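Endo-1,4-beta-xylanase (Pseudoalteromonas haloplanktis, PDB 1XWT) hydrolyses internal beta-1,4 linkages of xylan as a cold-adapted family 8 glycoside hydrolase, and probably acts on related beta-glucans as well. Local coordinates at residues Lys60-Lys65 and Phe96-Arg101; Asn250-Leu255 and Gln276-Asn281. The protein carries 1 engineered substitution. All coordinates share one frame; numbering follows the deposited sequence.

Contact 1. Residues Lys60-Lys65 and Phe96-Arg101; sequences KAHYIK and FDNLWR
Arg101 NH1 donates to Lys60 O at 3.2 Å, and His62 N to Asn98 O at 3.1 Å, two bonds that pin strand 58-66 to helix 93-107. The strand belongs to the five-stranded antiparallel sheet, and its segment runs almost at right angles (92°) to that of the helix in this (alpha/alpha)6-type hydrolase. Lys60 and Ala61 form a classic beta bulge opposite Tyr53, and the Lys60 carbonyl taken by Arg101 belongs to it. The bond from His62 N is nearly straight at hydrogen but arrives above the plane of the Asn98 carbonyl. Asn98 OD1 receives both NH1 and NH2 of Arg101, close to the guanidinium plane, while NE forms a salt bridge with Glu165; the group is thus held along several edges. The imidazole of His62 lies alongside the Asn98 amide, planes 17° apart, with ND1 3.6 Å from Asn98 CB. Tyr59 and Tyr43 bind its two nitrogens, and Tyr50 stacks on the ring. Toward Ile64, Leu99 of the helix makes the apolar contact: with CG anti to its carbonyl carbon (chi1 -69°), it brings CD2 within 3.6 Å of His62 O and 4.0 Å of Ile64 CG1.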
loop_
_atom_site.group_PDB
_atom_site.type_symbol
_atom_site.label_atom_id
_atom_site.label_comp_id
_atom_site.label_asym_id
_atom_site.label_seq_id
_atom_site.Cartn_x
_atom_site.Cartn_y
_atom_site.Cartn_z
ATOM N N LYS A 60 19.969 -8.923 15.591
ATOM C CA LYS A 60 20.174 -8.907 14.135
ATOM C C LYS A 60 19.475 -7.743 13.428
ATOM O O LYS A 60 20.126 -6.911 12.793
ATOM C CB LYS A 60 19.775 -10.247 13.518
ATOM C CG LYS A 60 20.552 -11.477 14.040
ATOM C CD LYS A 60 22.018 -11.480 13.595
ATOM C CE LYS A 60 22.833 -12.560 14.286
ATOM N NZ LYS A 60 24.264 -12.484 13.843
ATOM N N ALA A 61 18.156 -7.699 13.504
ATOM C CA ALA A 61 17.380 -6.736 12.744
ATOM C C ALA A 61 15.962 -6.679 13.312
ATOM O O ALA A 61 15.711 -7.294 14.342
ATOM C CB ALA A 61 17.383 -7.127 11.270
ATOM N N HIS A 62 15.061 -5.936 12.673
ATOM C CA HIS A 62 13.667 -5.845 13.116
ATOM C C HIS A 62 12.718 -6.240 11.987
ATOM O O HIS A 62 13.039 -6.121 10.804
ATOM C CB HIS A 62 13.329 -4.389 13.543
ATOM C CG HIS A 62 13.691 -4.050 14.963
ATOM N ND1 HIS A 62 14.979 -4.020 15.421
ATOM C CD2 HIS A 62 12.930 -3.555 15.957
ATOM C CE1 HIS A 62 14.970 -3.712 16.709
ATOM N NE2 HIS A 62 13.743 -3.403 17.053
ATOM N N TYR A 63 11.522 -6.686 12.360
ATOM C CA TYR A 63 10.458 -6.942 11.402
ATOM C C TYR A 63 9.114 -6.430 11.874
ATOM O O TYR A 63 8.871 -6.198 13.069
ATOM C CB TYR A 63 10.387 -8.441 11.077
ATOM C CG TYR A 63 10.091 -9.347 12.247
ATOM C CD1 TYR A 63 11.085 -9.788 13.108
ATOM C CD2 TYR A 63 8.782 -9.758 12.510
ATOM C CE1 TYR A 63 10.795 -10.619 14.191
ATOM C CE2 TYR A 63 8.487 -10.589 13.572
ATOM C CZ TYR A 63 9.487 -11.005 14.429
ATOM O OH TYR A 63 9.184 -11.866 15.471
ATOM N N ILE A 64 8.241 -6.248 10.897
ATOM C CA ILE A 64 6.820 -6.009 11.138
ATOM C C ILE A 64 6.135 -7.375 11.245
ATOM O O ILE A 64 6.209 -8.185 10.325
ATOM C CB ILE A 64 6.200 -5.130 9.998
ATOM C CG1 ILE A 64 6.875 -3.747 9.922
ATOM C CG2 ILE A 64 4.687 -5.049 10.159
ATOM C CD1 ILE A 64 6.774 -2.944 11.200
ATOM N N LYS A 65 5.552 -7.638 12.405
ATOM C CA LYS A 65 4.965 -8.930 12.720
ATOM C C LYS A 65 3.525 -8.998 12.222
ATOM O O LYS A 65 2.674 -8.259 12.698
ATOM C CB LYS A 65 5.010 -9.194 14.230
ATOM C CG LYS A 65 4.562 -10.598 14.616
ATOM C CD LYS A 65 4.572 -10.839 16.131
ATOM C CE LYS A 65 5.952 -10.879 16.721
ATOM N NZ LYS A 65 5.966 -11.381 18.160
ATOM N N PHE A 96 13.925 2.499 10.150
ATOM C CA PHE A 96 14.065 2.178 8.735
ATOM C C PHE A 96 15.172 1.172 8.493
ATOM O O PHE A 96 14.990 0.149 7.834
ATOM C CB PHE A 96 14.342 3.460 7.941
ATOM C CG PHE A 96 14.365 3.270 6.452
ATOM C CD1 PHE A 96 15.449 2.682 5.814
ATOM C CD2 PHE A 96 13.288 3.683 5.666
ATOM C CE1 PHE A 96 15.437 2.497 4.438
ATOM C CE2 PHE A 96 13.289 3.515 4.285
ATOM C CZ PHE A 96 14.355 2.921 3.690
ATOM N N ASP A 97 16.353 1.470 9.002
ATOM C CA ASP A 97 17.530 0.654 8.751
ATOM C C ASP A 97 17.369 -0.756 9.336
ATOM O O ASP A 97 17.802 -1.739 8.724
ATOM C CB ASP A 97 18.784 1.303 9.356
ATOM C CG ASP A 97 19.256 2.532 8.601
ATOM O OD1 ASP A 97 18.708 2.828 7.505
ATOM O OD2 ASP A 97 20.196 3.227 9.066
ATOM N N ASN A 98 16.782 -0.854 10.515
ATOM C CA ASN A 98 16.575 -2.160 11.151
ATOM C C ASN A 98 15.608 -3.031 10.334
ATOM O O ASN A 98 15.806 -4.250 10.200
ATOM C CB ASN A 98 16.094 -2.019 12.601
ATOM C CG ASN A 98 17.142 -1.441 13.537
ATOM O OD1 ASN A 98 18.335 -1.467 13.259
ATOM N ND2 ASN A 98 16.673 -0.893 14.659
ATOM N N LEU A 99 14.561 -2.415 9.770
ATOM C CA LEU A 99 13.642 -3.140 8.883
ATOM C C LEU A 99 14.294 -3.511 7.541
ATOM O O LEU A 99 14.136 -4.633 7.065
ATOM C CB LEU A 99 12.398 -2.293 8.610
ATOM C CG LEU A 99 11.436 -2.060 9.785
ATOM C CD1 LEU A 99 10.325 -1.108 9.374
ATOM C CD2 LEU A 99 10.851 -3.355 10.341
ATOM N N TRP A 100 15.046 -2.592 6.943
ATOM C CA TRP A 100 15.661 -2.877 5.644
ATOM C C TRP A 100 16.748 -3.955 5.789
ATOM O O TRP A 100 16.865 -4.836 4.950
ATOM C CB TRP A 100 16.194 -1.574 4.980
ATOM C CG TRP A 100 16.898 -1.806 3.685
ATOM C CD1 TRP A 100 18.126 -1.360 3.361
ATOM C CD2 TRP A 100 16.426 -2.547 2.544
ATOM N NE1 TRP A 100 18.471 -1.791 2.108
ATOM C CE2 TRP A 100 17.457 -2.540 1.591
ATOM C CE3 TRP A 100 15.251 -3.264 2.247
ATOM C CZ2 TRP A 100 17.360 -3.206 0.371
ATOM C CZ3 TRP A 100 15.164 -3.920 1.021
ATOM C CH2 TRP A 100 16.214 -3.901 0.121
ATOM N N ARG A 101 17.502 -3.930 6.890
ATOM C CA ARG A 101 18.504 -4.962 7.126
ATOM C C ARG A 101 17.864 -6.344 7.128
ATOM O O ARG A 101 18.414 -7.292 6.572
ATOM C CB ARG A 101 19.215 -4.727 8.470
ATOM C CG ARG A 101 20.547 -5.467 8.629
ATOM C CD ARG A 101 21.220 -5.304 10.024
ATOM N NE ARG A 101 21.357 -3.874 10.316
ATOM C CZ ARG A 101 20.632 -3.190 11.193
ATOM N NH1 ARG A 101 19.815 -3.813 12.046
ATOM N NH2 ARG A 101 20.710 -1.866 11.209
#

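Contact 2. Residues Asn250-Leu255 and Gln276-Asn281; sequences NLPTFL and QWYEFN. Engineered in segment 276-281: Asn281 (natural residue Asp).
Leu251 lays its CD1 methyl over one face of the Tyr278 ring, 3.9 Å from the centroid and 20° off the normal, a CH-pi contact displaced toward CG and CD2. Tyr278 CG stands anti to the backbone N (chi1 168°), which sets the ring beside Leu251 and Pro252. There Pro252 O meets the ring edge in its plane and lies 3.4 Å from Tyr278 CB; this buried carbonyl oxygen has no hydrogen-bond partner in the model. Pro252 CD packs more loosely near Tyr278 CD1, 4.2 Å away. The phenol OH of Tyr278 is bonded to Gln344, while helix 300-318 packs against both Leu251 and Tyr278. The segments come together where a loop following helix 219-243 passes the short, weakly bonded outermost strand at about 277-278 of a small three-stranded antiparallel sheet. A single backbone hydrogen bond, Phe254 N to Trp277 O at 2.9 Å, joins them, bent at hydrogen. Thr253 CA-H also approaches Trp277 O, and Thr253 CG2 reaches 3.3 Å from Gln276 O. Thr253 OG1 turns the other way and donates to Leu255 O within its own segment. Beyond the backbone bond, the Phe254 ring lies at a slant to the Glu279 carboxylate, planes 27° apart, and Phe254 CB is 3.6 Å from Glu279 OE2. Leu255 CG sits over the centre of one face of the Phe254 ring. The bent Glu279 chain brings its carboxylate to the backbone that follows: OE2 accepts from Ala282 N, and OE1 accepts from the backbone N of Asn281, an engineered residue, at 3.0 Å.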
loop_
_atom_site.group_PDB
_atom_site.type_symbol
_atom_site.label_atom_id
_atom_site.label_comp_id
_atom_site.label_asym_id
_atom_site.label_seq_id
_atom_site.Cartn_x
_atom_site.Cartn_y
_atom_site.Cartn_z
ATOM N N ASN A 250 -19.581 -0.605 -8.637
ATOM C CA ASN A 250 -18.715 0.535 -8.354
ATOM C C ASN A 250 -17.570 0.278 -7.383
ATOM O O ASN A 250 -16.875 1.232 -7.022
ATOM C CB ASN A 250 -19.557 1.751 -7.933
ATOM C CG ASN A 250 -20.671 2.021 -8.920
ATOM O OD1 ASN A 250 -20.411 2.170 -10.098
ATOM N ND2 ASN A 250 -21.909 2.080 -8.443
ATOM N N LEU A 251 -17.343 -0.981 -6.986
ATOM C CA LEU A 251 -16.178 -1.328 -6.155
ATOM C C LEU A 251 -15.164 -2.091 -7.010
ATOM O O LEU A 251 -15.514 -2.992 -7.786
ATOM C CB LEU A 251 -16.551 -2.173 -4.922
ATOM C CG LEU A 251 -17.372 -1.454 -3.852
ATOM C CD1 LEU A 251 -17.664 -2.431 -2.725
ATOM C CD2 LEU A 251 -16.631 -0.209 -3.324
ATOM N N PRO A 252 -13.886 -1.753 -6.888
ATOM C CA PRO A 252 -12.824 -2.467 -7.602
ATOM C C PRO A 252 -12.670 -3.857 -7.000
ATOM O O PRO A 252 -13.111 -4.132 -5.878
ATOM C CB PRO A 252 -11.599 -1.585 -7.351
ATOM C CG PRO A 252 -11.868 -0.989 -5.980
ATOM C CD PRO A 252 -13.353 -0.740 -5.957
ATOM N N THR A 253 -11.985 -4.739 -7.730
ATOM C CA THR A 253 -11.872 -6.137 -7.349
ATOM C C THR A 253 -10.429 -6.564 -7.096
ATOM O O THR A 253 -9.468 -5.902 -7.476
ATOM C CB THR A 253 -12.516 -7.065 -8.428
ATOM O OG1 THR A 253 -11.793 -7.076 -9.676
ATOM C CG2 THR A 253 -13.946 -6.637 -8.776
ATOM N N PHE A 254 -10.312 -7.736 -6.480
ATOM C CA PHE A 254 -9.036 -8.366 -6.139
ATOM C C PHE A 254 -8.136 -8.560 -7.356
ATOM O O PHE A 254 -6.979 -8.139 -7.338
ATOM C CB PHE A 254 -9.380 -9.711 -5.424
ATOM C CG PHE A 254 -8.237 -10.692 -5.253
ATOM C CD1 PHE A 254 -6.941 -10.290 -4.967
ATOM C CD2 PHE A 254 -8.528 -12.047 -5.288
ATOM C CE1 PHE A 254 -5.933 -11.245 -4.800
ATOM C CE2 PHE A 254 -7.532 -13.000 -5.101
ATOM C CZ PHE A 254 -6.246 -12.595 -4.886
ATOM N N LEU A 255 -8.661 -9.184 -8.415
ATOM C CA LEU A 255 -7.876 -9.516 -9.603
ATOM C C LEU A 255 -8.506 -8.953 -10.878
ATOM O O LEU A 255 -9.733 -8.844 -10.989
ATOM C CB LEU A 255 -7.693 -11.038 -9.762
ATOM C CG LEU A 255 -6.853 -11.691 -8.665
ATOM C CD1 LEU A 255 -6.895 -13.218 -8.825
ATOM C CD2 LEU A 255 -5.422 -11.206 -8.665
ATOM N N GLN A 276 -13.372 -11.630 -8.385
ATOM C CA GLN A 276 -14.278 -10.473 -8.442
ATOM C C GLN A 276 -14.679 -9.927 -7.079
ATOM O O GLN A 276 -15.474 -8.982 -7.004
ATOM C CB GLN A 276 -15.540 -10.801 -9.267
ATOM C CG GLN A 276 -16.662 -11.591 -8.559
ATOM C CD GLN A 276 -16.400 -13.072 -8.372
ATOM O OE1 GLN A 276 -15.387 -13.620 -8.804
ATOM N NE2 GLN A 276 -17.353 -13.752 -7.731
ATOM N N TRP A 277 -14.144 -10.492 -6.000
ATOM C CA TRP A 277 -14.420 -9.941 -4.691
ATOM C C TRP A 277 -13.714 -8.604 -4.503
ATOM O O TRP A 277 -12.513 -8.466 -4.784
ATOM C CB TRP A 277 -13.944 -10.879 -3.574
ATOM C CG TRP A 277 -14.852 -12.028 -3.276
ATOM C CD1 TRP A 277 -15.883 -12.485 -4.041
ATOM C CD2 TRP A 277 -14.846 -12.833 -2.088
ATOM N NE1 TRP A 277 -16.509 -13.536 -3.406
ATOM C CE2 TRP A 277 -15.886 -13.774 -2.213
ATOM C CE3 TRP A 277 -14.037 -12.878 -0.952
ATOM C CZ2 TRP A 277 -16.173 -14.714 -1.211
ATOM C CZ3 TRP A 277 -14.329 -13.821 0.046
ATOM C CH2 TRP A 277 -15.387 -14.711 -0.103
ATOM N N TYR A 278 -14.451 -7.644 -3.944
ATOM C CA TYR A 278 -13.859 -6.516 -3.218
ATOM C C TYR A 278 -13.539 -7.058 -1.828
ATOM O O TYR A 278 -14.442 -7.340 -1.037
ATOM C CB TYR A 278 -14.811 -5.318 -3.152
ATOM C CG TYR A 278 -14.432 -4.230 -2.201
ATOM C CD1 TYR A 278 -13.604 -3.175 -2.581
ATOM C CD2 TYR A 278 -14.919 -4.246 -0.909
ATOM C CE1 TYR A 278 -13.292 -2.173 -1.678
ATOM C CE2 TYR A 278 -14.622 -3.243 0.003
ATOM C CZ TYR A 278 -13.799 -2.196 -0.373
ATOM O OH TYR A 278 -13.540 -1.197 0.554
ATOM N N GLU A 279 -12.246 -7.271 -1.569
ATOM C CA GLU A 279 -11.795 -7.870 -0.318
ATOM C C GLU A 279 -10.603 -7.075 0.235
ATOM O O GLU A 279 -10.434 -5.895 -0.093
ATOM C CB GLU A 279 -11.543 -9.388 -0.491
ATOM C CG GLU A 279 -10.692 -9.791 -1.679
ATOM C CD GLU A 279 -9.413 -9.004 -1.780
ATOM O OE1 GLU A 279 -8.359 -9.459 -1.264
ATOM O OE2 GLU A 279 -9.472 -7.890 -2.354
ATOM N N PHE A 280 -9.780 -7.705 1.068
ATOM C CA PHE A 280 -8.765 -7.004 1.830
ATOM C C PHE A 280 -7.758 -6.263 0.934
ATOM O O PHE A 280 -7.387 -5.124 1.209
ATOM C CB PHE A 280 -8.088 -7.999 2.784
ATOM C CG PHE A 280 -9.096 -8.840 3.539
ATOM C CD1 PHE A 280 -9.742 -8.327 4.643
ATOM C CD2 PHE A 280 -9.468 -10.109 3.079
ATOM C CE1 PHE A 280 -10.730 -9.084 5.314
ATOM C CE2 PHE A 280 -10.452 -10.854 3.742
ATOM C CZ PHE A 280 -11.062 -10.339 4.857
ATOM N N ASN A 281 -7.325 -6.887 -0.157
ATOM C CA ASN A 281 -6.434 -6.191 -1.102
ATOM C C ASN A 281 -7.126 -5.000 -1.785
ATOM O O ASN A 281 -6.585 -3.903 -1.852
ATOM C CB ASN A 281 -5.961 -7.136 -2.215
ATOM C CG ASN A 281 -4.791 -7.999 -1.809
ATOM O OD1 ASN A 281 -3.908 -8.286 -2.626
ATOM N ND2 ASN A 281 -4.765 -8.420 -0.539
#

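How the contacts relate
After three N-terminal helices and strand 50-55, the chain forms strand 58-66 of the five-stranded sheet, passes through strand 74-76 and helix 77-89, and returns on helix 93-107, where contact 1 closes an intervening stretch of 30 residues. Contact 2 opens much later, after helix 219-243, and closes a stretch of 20 residues with neither helix nor strand. The two loops follow one another in series, neither nested nor crossed. Contact 1 ties sheet to helix, whereas contact 2 holds a loop against the edge of the three-stranded sheet, just before helix 283-296. They lie on opposite sides of the chain's centre, their own centres 31 Å apart and their nearest atoms about 15 Å apart.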